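Local coordinates for nitrogenase molybdenum-iron protein beta chain (Clostridium pasteurianum, PDB 4WES), which forms, with the alpha chain, the molybdenum-iron component of nitrogenase, which reduces dinitrogen to ammonium, and shares an [8Fe-7S] cluster with that chain, at residues E186-P197 and T284-E295; R58-A66 and V207-M218. All coordinates share one frame; numbering follows the deposited sequence. Where two conformers were deposited one is given.

Contact 1: E186-P197 and T284-E295; sequences EIKRLFEAMDIP and TGKEVPASIEEE
R189 and E295 carry a salt-bridged helix-helix contact, 186-193 against 290-295, beside the parallel sheet containing strand 172-175, where F191 and I196 touch I172. The axes of the two short helical segments approach to 10.6 Å, their N-to-C directions 133° apart. The guanidinium meets the carboxylate end-on: R189 NH2 to E295 OE1 is 2.9 Å and NH1 to OE2 is 3.2 Å, both bent, with the two planes 52° apart. E186, from the same helix, grips the NE/NH2 edge side-on, R189 NE to E186 OE1 at 2.8 Å in a nearly straight bond and NH2 to E186 OE2, so NH2 serves both glutamates. Beside this network, CD1 of I292 lies among L190, A193 and M194. The M194 chain, bent at chi2 and chi3, lays SD 3.5 Å from CD of P289, the N-cap residue of helix 290-305. Helix 181-193 ends in a Schellman motif at D195, whose carbonyl O receives NZ of K286 at 3.0 Å. I196 rests on T284, whose OG1 accepts from K286 N in an ST turn and also bonds L280 O. E186 OE2 and E295 OE1 are 4.3 Å apart; the arginine's charge, and a water donating to both oxygens, probably offset their repulsion.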
loop_
_atom_site.group_PDB
_atom_site.type_symbol
_atom_site.label_atom_id
_atom_site.label_comp_id
_atom_site.label_asym_id
_atom_site.label_seq_id
_atom_site.Cartn_x
_atom_site.Cartn_y
_atom_site.Cartn_z
ATOM N N GLU B 186 -11.864 -8.279 15.346
ATOM C CA GLU B 186 -11.175 -9.537 15.045
ATOM C C GLU B 186 -11.106 -10.450 16.259
ATOM O O GLU B 186 -11.298 -11.673 16.132
ATOM C CB GLU B 186 -9.799 -9.245 14.486
ATOM C CG GLU B 186 -8.946 -10.469 14.186
ATOM C CD GLU B 186 -9.523 -11.455 13.178
ATOM O OE1 GLU B 186 -10.517 -11.140 12.500
ATOM O OE2 GLU B 186 -8.972 -12.577 13.095
ATOM N N ILE B 187 -10.828 -9.895 17.431
ATOM C CA ILE B 187 -10.806 -10.711 18.653
ATOM C C ILE B 187 -12.184 -11.314 18.915
ATOM O O ILE B 187 -12.283 -12.509 19.239
ATOM C CB ILE B 187 -10.274 -9.878 19.834
ATOM C CG1 ILE B 187 -8.788 -9.564 19.612
ATOM C CG2 ILE B 187 -10.512 -10.559 21.154
ATOM C CD1 ILE B 187 -8.311 -8.347 20.376
ATOM N N LYS B 188 -13.236 -10.514 18.739
ATOM C CA LYS B 188 -14.603 -11.035 18.904
ATOM C C LYS B 188 -14.862 -12.163 17.889
ATOM O O LYS B 188 -15.455 -13.202 18.235
ATOM C CB LYS B 188 -15.649 -9.931 18.791
ATOM C CG LYS B 188 -15.599 -8.943 19.950
ATOM C CD LYS B 188 -16.773 -8.005 19.999
ATOM C CE LYS B 188 -16.792 -7.082 18.818
ATOM N NZ LYS B 188 -17.981 -6.187 18.876
ATOM N N ARG B 189 -14.430 -11.955 16.658
ATOM C CA ARG B 189 -14.639 -12.941 15.611
ATOM C C ARG B 189 -13.993 -14.273 15.987
ATOM O O ARG B 189 -14.553 -15.361 15.754
ATOM C CB ARG B 189 -14.092 -12.421 14.277
ATOM C CG ARG B 189 -14.505 -13.277 13.085
ATOM C CD ARG B 189 -13.741 -12.902 11.817
ATOM N NE ARG B 189 -12.319 -13.197 11.913
ATOM C CZ ARG B 189 -11.801 -14.412 11.776
ATOM N NH1 ARG B 189 -12.577 -15.464 11.489
ATOM N NH2 ARG B 189 -10.516 -14.593 11.943
ATOM N N LEU B 190 -12.797 -14.215 16.583
ATOM C CA LEU B 190 -12.091 -15.415 17.003
ATOM C C LEU B 190 -12.803 -16.127 18.159
ATOM O O LEU B 190 -12.932 -17.359 18.141
ATOM C CB LEU B 190 -10.643 -15.079 17.349
ATOM C CG LEU B 190 -9.809 -14.657 16.135
ATOM C CD1 LEU B 190 -8.449 -14.117 16.570
ATOM C CD2 LEU B 190 -9.590 -15.816 15.195
ATOM N N PHE B 191 -13.257 -15.376 19.157
ATOM C CA PHE B 191 -14.078 -15.970 20.228
ATOM C C PHE B 191 -15.300 -16.681 19.637
ATOM O O PHE B 191 -15.653 -17.807 20.030
ATOM C CB PHE B 191 -14.599 -14.911 21.204
ATOM C CG PHE B 191 -13.695 -14.623 22.389
ATOM C CD1 PHE B 191 -13.892 -15.316 23.576
ATOM C CD2 PHE B 191 -12.688 -13.687 22.331
ATOM C CE1 PHE B 191 -13.074 -15.092 24.654
ATOM C CE2 PHE B 191 -11.902 -13.447 23.409
ATOM C CZ PHE B 191 -12.098 -14.132 24.578
ATOM N N GLU B 192 -15.951 -16.020 18.676
ATOM C CA GLU B 192 -17.168 -16.579 18.084
ATOM C C GLU B 192 -16.838 -17.830 17.276
ATOM O O GLU B 192 -17.577 -18.828 17.332
ATOM C CB GLU B 192 -17.856 -15.514 17.249
ATOM C CG GLU B 192 -18.444 -14.446 18.173
ATOM C CD GLU B 192 -18.853 -13.161 17.507
ATOM O OE1 GLU B 192 -18.826 -13.087 16.264
ATOM O OE2 GLU B 192 -19.198 -12.222 18.281
ATOM N N ALA B 193 -15.726 -17.820 16.542
ATOM C CA ALA B 193 -15.324 -19.014 15.788
ATOM C C ALA B 193 -14.996 -20.185 16.736
ATOM O O ALA B 193 -15.217 -21.354 16.388
ATOM C CB ALA B 193 -14.150 -18.705 14.872
ATOM N N MET B 194 -14.444 -19.879 17.904
ATOM C CA MET B 194 -14.134 -20.869 18.934
ATOM C C MET B 194 -15.401 -21.341 19.676
ATOM O O MET B 194 -15.327 -22.289 20.457
ATOM C CB MET B 194 -13.136 -20.328 19.970
ATOM C CG MET B 194 -11.685 -20.141 19.482
ATOM S SD MET B 194 -10.783 -21.650 19.143
ATOM C CE MET B 194 -10.544 -22.329 20.792
ATOM N N ASP B 195 -16.525 -20.657 19.470
ATOM C CA ASP B 195 -17.776 -20.921 20.159
ATOM C C ASP B 195 -17.661 -20.705 21.677
ATOM O O ASP B 195 -18.192 -21.496 22.473
ATOM C CB ASP B 195 -18.305 -22.330 19.831
ATOM C CG ASP B 195 -19.766 -22.499 20.187
ATOM O OD1 ASP B 195 -20.519 -21.488 20.228
ATOM O OD2 ASP B 195 -20.172 -23.654 20.412
ATOM N N ILE B 196 -17.009 -19.612 22.067
ATOM C CA ILE B 196 -16.792 -19.257 23.447
ATOM C C ILE B 196 -17.555 -17.970 23.795
ATOM O O ILE B 196 -17.208 -16.903 23.309
ATOM C CB ILE B 196 -15.292 -19.074 23.747
ATOM C CG1 ILE B 196 -14.591 -20.407 23.567
ATOM C CG2 ILE B 196 -15.047 -18.509 25.141
ATOM C CD1 ILE B 196 -13.072 -20.319 23.557
ATOM N N PRO B 197 -18.556 -18.054 24.678
ATOM C CA PRO B 197 -19.242 -16.839 25.141
ATOM C C PRO B 197 -18.306 -15.902 25.879
ATOM O O PRO B 197 -17.441 -16.374 26.637
ATOM C CB PRO B 197 -20.349 -17.382 26.069
ATOM C CG PRO B 197 -20.598 -18.778 25.545
ATOM C CD PRO B 197 -19.245 -19.278 25.122
ATOM N N THR B 284 -11.523 -23.478 28.229
ATOM C CA THR B 284 -12.873 -23.908 27.885
ATOM C C THR B 284 -13.015 -25.345 27.471
ATOM O O THR B 284 -14.136 -25.875 27.439
ATOM C CB THR B 284 -13.430 -23.063 26.743
ATOM O OG1 THR B 284 -12.669 -23.289 25.562
ATOM C CG2 THR B 284 -13.448 -21.581 27.114
ATOM N N GLY B 285 -11.907 -25.999 27.173
ATOM C CA GLY B 285 -11.945 -27.327 26.586
ATOM C C GLY B 285 -12.403 -27.377 25.138
ATOM O O GLY B 285 -12.606 -28.447 24.599
ATOM N N LYS B 286 -12.573 -26.223 24.515
ATOM C CA LYS B 286 -13.049 -26.127 23.133
ATOM C C LYS B 286 -11.895 -26.344 22.145
ATOM O O LYS B 286 -10.817 -25.785 22.300
ATOM C CB LYS B 286 -13.725 -24.770 22.898
ATOM C CG LYS B 286 -14.946 -24.486 23.768
ATOM C CD LYS B 286 -16.253 -24.768 23.081
ATOM C CE LYS B 286 -17.446 -24.759 24.030
ATOM N NZ LYS B 286 -17.702 -23.448 24.681
ATOM N N GLU B 287 -12.127 -27.193 21.142
ATOM C CA GLU B 287 -11.143 -27.451 20.107
ATOM C C GLU B 287 -11.014 -26.257 19.144
ATOM O O GLU B 287 -11.954 -25.489 18.951
ATOM C CB GLU B 287 -11.543 -28.701 19.320
ATOM C CG GLU B 287 -11.720 -29.971 20.186
ATOM C CD GLU B 287 -10.423 -30.540 20.757
ATOM O OE1 GLU B 287 -9.363 -30.448 20.097
ATOM O OE2 GLU B 287 -10.475 -31.101 21.876
ATOM N N VAL B 288 -9.841 -26.114 18.556
ATOM C CA VAL B 288 -9.612 -25.046 17.585
ATOM C C VAL B 288 -10.217 -25.460 16.233
ATOM O O VAL B 288 -9.870 -26.532 15.704
ATOM C CB VAL B 288 -8.122 -24.772 17.413
ATOM C CG1 VAL B 288 -7.893 -23.634 16.413
ATOM C CG2 VAL B 288 -7.503 -24.418 18.760
ATOM N N PRO B 289 -11.161 -24.670 15.702
ATOM C CA PRO B 289 -11.818 -25.071 14.451
ATOM C C PRO B 289 -10.942 -24.956 13.214
ATOM O O PRO B 289 -9.925 -24.241 13.185
ATOM C CB PRO B 289 -12.985 -24.107 14.348
ATOM C CG PRO B 289 -12.521 -22.878 15.061
ATOM C CD PRO B 289 -11.686 -23.387 16.206
ATOM N N ALA B 290 -11.356 -25.660 12.172
ATOM C CA ALA B 290 -10.600 -25.723 10.938
ATOM C C ALA B 290 -10.374 -24.340 10.330
ATOM O O ALA B 290 -9.324 -24.079 9.727
ATOM C CB ALA B 290 -11.333 -26.624 9.957
ATOM N N SER B 291 -11.363 -23.451 10.468
ATOM C CA SER B 291 -11.224 -22.116 9.866
ATOM C C SER B 291 -10.057 -21.327 10.443
ATOM O O SER B 291 -9.301 -20.696 9.701
ATOM C CB SER B 291 -12.527 -21.327 10.033
ATOM O OG SER B 291 -12.824 -21.089 11.399
ATOM N N ILE B 292 -9.908 -21.392 11.761
ATOM C CA ILE B 292 -8.782 -20.724 12.427
ATOM C C ILE B 292 -7.452 -21.372 12.057
ATOM O O ILE B 292 -6.466 -20.701 11.768
ATOM C CB ILE B 292 -8.974 -20.667 13.942
ATOM C CG1 ILE B 292 -10.150 -19.745 14.292
ATOM C CG2 ILE B 292 -7.691 -20.243 14.655
ATOM C CD1 ILE B 292 -10.495 -19.656 15.754
ATOM N N GLU B 293 -7.437 -22.691 12.035
ATOM C CA GLU B 293 -6.242 -23.397 11.603
ATOM C C GLU B 293 -5.859 -23.050 10.171
ATOM O O GLU B 293 -4.663 -22.903 9.873
ATOM C CB GLU B 293 -6.401 -24.909 11.829
ATOM C CG GLU B 293 -5.104 -25.635 11.511
ATOM C CD GLU B 293 -4.979 -27.003 12.073
ATOM O OE1 GLU B 293 -4.079 -27.718 11.579
ATOM O OE2 GLU B 293 -5.745 -27.359 13.003
ATOM N N GLU B 294 -6.848 -22.924 9.279
ATOM C CA GLU B 294 -6.534 -22.528 7.891
ATOM C C GLU B 294 -5.873 -21.148 7.875
ATOM O O GLU B 294 -4.898 -20.937 7.148
ATOM C CB GLU B 294 -7.795 -22.528 7.013
ATOM C CG GLU B 294 -7.474 -22.252 5.572
ATOM C CD GLU B 294 -8.661 -21.958 4.686
ATOM O OE1 GLU B 294 -9.557 -21.198 5.097
ATOM O OE2 GLU B 294 -8.666 -22.463 3.531
ATOM N N GLU B 295 -6.434 -20.188 8.617
ATOM C CA GLU B 295 -5.869 -18.829 8.655
ATOM C C GLU B 295 -4.405 -18.836 9.123
ATOM O O GLU B 295 -3.544 -18.171 8.534
ATOM C CB GLU B 295 -6.654 -17.940 9.608
ATOM C CG GLU B 295 -8.106 -17.736 9.347
ATOM C CD GLU B 295 -8.949 -17.154 10.509
ATOM O OE1 GLU B 295 -8.405 -16.552 11.449
ATOM O OE2 GLU B 295 -10.240 -17.295 10.434
HETATM O O HOH W 1 -7.110 -14.474 12.678
HETATM O O HOH W 2 -12.144 -18.509 11.567
HETATM O O HOH W 3 -14.497 -24.638 19.290
#

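Contact 2: R58-A66 and V207-M218; sequences RHFKEPAMA and VLDGPTTGEYKM. With FE2 (Fe (II) ion), chain J.
The ring of F60 lies between two neighbours: CD2 of H59 sits over the centre of one face, and CB of L208 over the centre of the opposite face. The latter is a CH-pi contact, 3.9 Å from CB of L208 to the F60 centroid and only 9° off the ring normal. Carbonyl O of L208 comes close to CD1 of F60; buried here, it has no hydrogen-bond partner. Farther along, the Y216 ring has M218 N above one face, offset toward the rim, while CG of P63 and CE of M65 approach obliquely, P63 CG lying 3.8 Å from Y216 CE1. F60 closes helix 46-60, and K61 leaves it with positive phi. That turn presents the K61 carbonyl to an iron(II) ion, with K61 O at 2.1 Å and E62 OE2 at 2.0 Å from the metal. In E62, chi1 (-70°) sets CG 3.4 Å from L208 O, and the bend at chi2 turns the carboxylate to the ion. Two waters also bind the iron, and D301 and D305 of the second beta subunit complete the site. OE1, the other oxygen of E62, accepts a weak hydrogen bond from G210 N (3.2 Å, 132°) and one from a water that also donates to V207 O, and forms a salt bridge with NZ of K473 of the alpha chain. A second water links P63 O to V207 O. The carboxylate therefore divides its work, one oxygen on the metal and the other on the 207-218 loop and the alpha chain; the ion and the lysine would both be expected to stabilise its negative charge, in a site that ties the two beta subunits together.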
loop_
_atom_site.group_PDB
_atom_site.type_symbol
_atom_site.label_atom_id
_atom_site.label_comp_id
_atom_site.label_asym_id
_atom_site.label_seq_id
_atom_site.Cartn_x
_atom_site.Cartn_y
_atom_site.Cartn_z
ATOM N N ARG B 58 -9.174 12.953 13.966
ATOM C CA ARG B 58 -8.129 12.923 12.933
ATOM C C ARG B 58 -7.674 11.511 12.580
ATOM O O ARG B 58 -7.297 11.238 11.434
ATOM C CB ARG B 58 -6.923 13.779 13.383
ATOM C CG ARG B 58 -7.207 15.242 13.373
ATOM C CD ARG B 58 -6.060 16.045 14.021
ATOM N NE ARG B 58 -6.244 17.484 13.808
ATOM C CZ ARG B 58 -5.652 18.428 14.542
ATOM N NH1 ARG B 58 -4.736 18.098 15.454
ATOM N NH2 ARG B 58 -5.975 19.690 14.332
ATOM N N HIS B 59 -7.652 10.620 13.575
ATOM C CA HIS B 59 -7.252 9.233 13.392
ATOM C C HIS B 59 -8.355 8.442 12.689
ATOM O O HIS B 59 -8.101 7.746 11.714
ATOM C CB HIS B 59 -6.893 8.629 14.768
ATOM C CG HIS B 59 -6.548 7.179 14.732
ATOM N ND1 HIS B 59 -5.256 6.715 14.735
ATOM C CD2 HIS B 59 -7.351 6.099 14.817
ATOM C CE1 HIS B 59 -5.290 5.401 14.769
ATOM N NE2 HIS B 59 -6.543 5.007 14.820
ATOM N N PHE B 60 -9.575 8.508 13.209
ATOM C CA PHE B 60 -10.664 7.642 12.742
ATOM C C PHE B 60 -11.492 8.248 11.616
ATOM O O PHE B 60 -12.289 7.511 11.012
ATOM C CB PHE B 60 -11.578 7.294 13.921
ATOM C CG PHE B 60 -10.961 6.320 14.871
ATOM C CD1 PHE B 60 -10.757 5.006 14.477
ATOM C CD2 PHE B 60 -10.580 6.690 16.161
ATOM C CE1 PHE B 60 -10.143 4.092 15.322
ATOM C CE2 PHE B 60 -9.978 5.768 17.009
ATOM C CZ PHE B 60 -9.754 4.468 16.576
ATOM N N LYS B 61 -11.359 9.542 11.354
ATOM C CA LYS B 61 -12.231 10.247 10.415
ATOM C C LYS B 61 -13.688 9.993 10.822
ATOM O O LYS B 61 -14.542 9.683 9.992
ATOM C CB LYS B 61 -11.958 9.875 8.951
ATOM C CG LYS B 61 -10.488 9.946 8.561
ATOM C CD LYS B 61 -9.792 11.256 8.852
ATOM C CE LYS B 61 -8.405 11.284 8.225
ATOM N NZ LYS B 61 -7.577 12.388 8.831
ATOM N N GLU B 62 -13.957 10.200 12.106
ATOM C CA GLU B 62 -15.272 9.977 12.721
ATOM C C GLU B 62 -15.510 11.051 13.747
ATOM O O GLU B 62 -14.548 11.616 14.293
ATOM C CB GLU B 62 -15.349 8.627 13.432
ATOM C CG GLU B 62 -15.352 7.391 12.532
ATOM C CD GLU B 62 -16.670 7.298 11.795
ATOM O OE1 GLU B 62 -17.634 6.737 12.401
ATOM O OE2 GLU B 62 -16.773 7.751 10.619
ATOM N N PRO B 63 -16.780 11.294 14.115
ATOM C CA PRO B 63 -17.052 12.093 15.295
ATOM C C PRO B 63 -16.416 11.453 16.536
ATOM O O PRO B 63 -16.254 10.230 16.591
ATOM C CB PRO B 63 -18.594 12.023 15.414
ATOM C CG PRO B 63 -19.048 11.702 14.025
ATOM C CD PRO B 63 -18.003 10.751 13.516
ATOM N N ALA B 64 -16.148 12.276 17.529
ATOM C CA ALA B 64 -15.690 11.786 18.845
ATOM C C ALA B 64 -16.204 12.753 19.881
ATOM O O ALA B 64 -15.626 13.839 20.069
ATOM C CB ALA B 64 -14.172 11.651 18.903
ATOM N N MET B 65 -17.305 12.394 20.537
ATOM C CA MET B 65 -18.018 13.279 21.446
ATOM C C MET B 65 -17.452 13.213 22.849
ATOM O O MET B 65 -17.145 12.110 23.336
ATOM C CB MET B 65 -19.477 12.833 21.511
ATOM C CG MET B 65 -20.297 13.355 20.349
ATOM S SD MET B 65 -20.447 15.141 20.499
ATOM C CE MET B 65 -20.516 15.624 18.800
ATOM N N ALA B 66 -17.356 14.364 23.508
ATOM C CA ALA B 66 -17.058 14.432 24.945
ATOM C C ALA B 66 -17.468 15.814 25.436
ATOM O O ALA B 66 -17.385 16.798 24.698
ATOM C CB ALA B 66 -15.591 14.190 25.269
ATOM N N VAL B 207 -18.418 2.175 17.063
ATOM C CA VAL B 207 -18.448 3.494 17.660
ATOM C C VAL B 207 -17.457 4.436 16.920
ATOM O O VAL B 207 -17.840 5.552 16.574
ATOM C CB VAL B 207 -18.107 3.466 19.171
ATOM C CG1 VAL B 207 -18.241 4.871 19.770
ATOM C CG2 VAL B 207 -19.009 2.492 19.904
ATOM N N LEU B 208 -16.230 3.974 16.736
ATOM C CA LEU B 208 -15.205 4.784 16.050
ATOM C C LEU B 208 -14.849 4.257 14.666
ATOM O O LEU B 208 -13.889 4.701 14.065
ATOM C CB LEU B 208 -13.989 4.931 16.948
ATOM C CG LEU B 208 -14.184 5.951 18.057
ATOM C CD1 LEU B 208 -13.198 5.786 19.184
ATOM C CD2 LEU B 208 -14.128 7.371 17.523
ATOM N N ASP B 209 -15.704 3.390 14.102
ATOM C CA ASP B 209 -15.534 2.859 12.761
ATOM C C ASP B 209 -16.905 2.667 12.111
ATOM O O ASP B 209 -17.113 1.747 11.316
ATOM C CB ASP B 209 -14.754 1.522 12.794
ATOM C CG ASP B 209 -15.473 0.428 13.542
ATOM O OD1 ASP B 209 -16.549 0.690 14.133
ATOM O OD2 ASP B 209 -14.949 -0.695 13.519
ATOM N N GLY B 210 -17.842 3.545 12.432
ATOM C CA GLY B 210 -19.215 3.326 12.031
ATOM C C GLY B 210 -19.601 3.803 10.658
ATOM O O GLY B 210 -18.868 4.522 9.961
ATOM N N PRO B 211 -20.803 3.415 10.245
ATOM C CA PRO B 211 -21.331 3.761 8.941
ATOM C C PRO B 211 -21.856 5.197 8.867
ATOM O O PRO B 211 -22.135 5.820 9.881
ATOM C CB PRO B 211 -22.499 2.790 8.762
ATOM C CG PRO B 211 -23.010 2.602 10.180
ATOM C CD PRO B 211 -21.756 2.601 11.026
ATOM N N THR B 212 -21.984 5.704 7.634
ATOM C CA THR B 212 -22.827 6.841 7.376
ATOM C C THR B 212 -24.188 6.328 6.946
ATOM O O THR B 212 -24.266 5.577 5.977
ATOM C CB THR B 212 -22.230 7.770 6.278
ATOM O OG1 THR B 212 -21.140 8.523 6.815
ATOM C CG2 THR B 212 -23.216 8.766 5.730
ATOM N N THR B 213 -25.231 6.747 7.652
ATOM C CA THR B 213 -26.598 6.342 7.340
ATOM C C THR B 213 -27.473 7.502 6.932
ATOM O O THR B 213 -28.639 7.290 6.552
ATOM C CB THR B 213 -27.242 5.672 8.541
ATOM O OG1 THR B 213 -27.439 6.663 9.542
ATOM C CG2 THR B 213 -26.434 4.526 9.056
ATOM N N GLY B 214 -26.966 8.737 7.033
ATOM C CA GLY B 214 -27.738 9.916 6.734
ATOM C C GLY B 214 -28.352 10.585 7.942
ATOM O O GLY B 214 -28.864 11.666 7.829
ATOM N N GLU B 215 -28.286 9.930 9.097
ATOM C CA GLU B 215 -28.674 10.528 10.353
ATOM C C GLU B 215 -27.516 10.413 11.295
ATOM O O GLU B 215 -26.956 9.325 11.483
ATOM C CB GLU B 215 -29.863 9.748 10.956
ATOM C CG GLU B 215 -30.293 10.130 12.364
ATOM C CD GLU B 215 -31.416 9.253 12.908
ATOM O OE1 GLU B 215 -32.254 8.780 12.104
ATOM O OE2 GLU B 215 -31.446 9.049 14.143
ATOM N N TYR B 216 -27.144 11.543 11.902
ATOM C CA TYR B 216 -26.123 11.513 12.932
ATOM C C TYR B 216 -26.705 10.922 14.192
ATOM O O TYR B 216 -27.773 11.351 14.629
ATOM C CB TYR B 216 -25.590 12.919 13.235
ATOM C CG TYR B 216 -24.663 12.906 14.411
ATOM C CD1 TYR B 216 -23.432 12.285 14.351
ATOM C CD2 TYR B 216 -25.043 13.477 15.619
ATOM C CE1 TYR B 216 -22.586 12.227 15.444
ATOM C CE2 TYR B 216 -24.213 13.428 16.712
ATOM C CZ TYR B 216 -23.000 12.809 16.635
ATOM O OH TYR B 216 -22.205 12.740 17.744
ATOM N N LYS B 217 -26.014 9.940 14.761
ATOM C CA LYS B 217 -26.455 9.246 15.951
ATOM C C LYS B 217 -25.385 9.535 17.014
ATOM O O LYS B 217 -24.275 9.047 16.950
ATOM C CB LYS B 217 -26.596 7.743 15.649
ATOM C CG LYS B 217 -27.272 6.902 16.688
ATOM C CD LYS B 217 -27.435 5.462 16.206
ATOM C CE LYS B 217 -27.755 4.586 17.385
ATOM N NZ LYS B 217 -29.250 4.500 17.487
ATOM N N MET B 218 -25.741 10.333 18.015
ATOM C CA MET B 218 -24.741 10.712 19.021
ATOM C C MET B 218 -24.063 9.559 19.703
ATOM O O MET B 218 -22.856 9.546 19.879
ATOM C CB MET B 218 -25.347 11.657 20.034
ATOM C CG MET B 218 -24.364 12.196 21.011
ATOM S SD MET B 218 -25.055 13.681 21.814
ATOM C CE MET B 218 -23.799 13.886 22.915
HETATM FE FE FE2 J . -15.762 8.357 8.959
HETATM O O HOH W 4 -14.343 6.815 9.318
HETATM O O HOH W 5 -19.180 6.943 14.585
HETATM O O HOH W 6 -17.471 8.130 17.980
HETATM O O HOH W 7 -17.192 9.828 8.702
#

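Contacts 1 and 2 have centres about 30 Å apart and nearest atoms about 8 Å apart, without touching; their segments interleave along the chain. Two connections cross the beta-beta interface: helix 290-305, starting in contact 1, carries the D301 and D305 that complete the iron site of contact 2 in the other beta subunit, and R185, which precedes 186-197, pairs with D209 of its own chain and E294 of the second beta subunit. The E295 side chain is about 14 Å from an iron(II) ion, probably the equivalent one bound by D301 and D305 of this chain, not that of contact 2. Neither contact includes an [8Fe-7S] ligand; the A64 side chain is about 12 Å from bound homocitrate (3-hydroxy-3-carboxy-adipic acid).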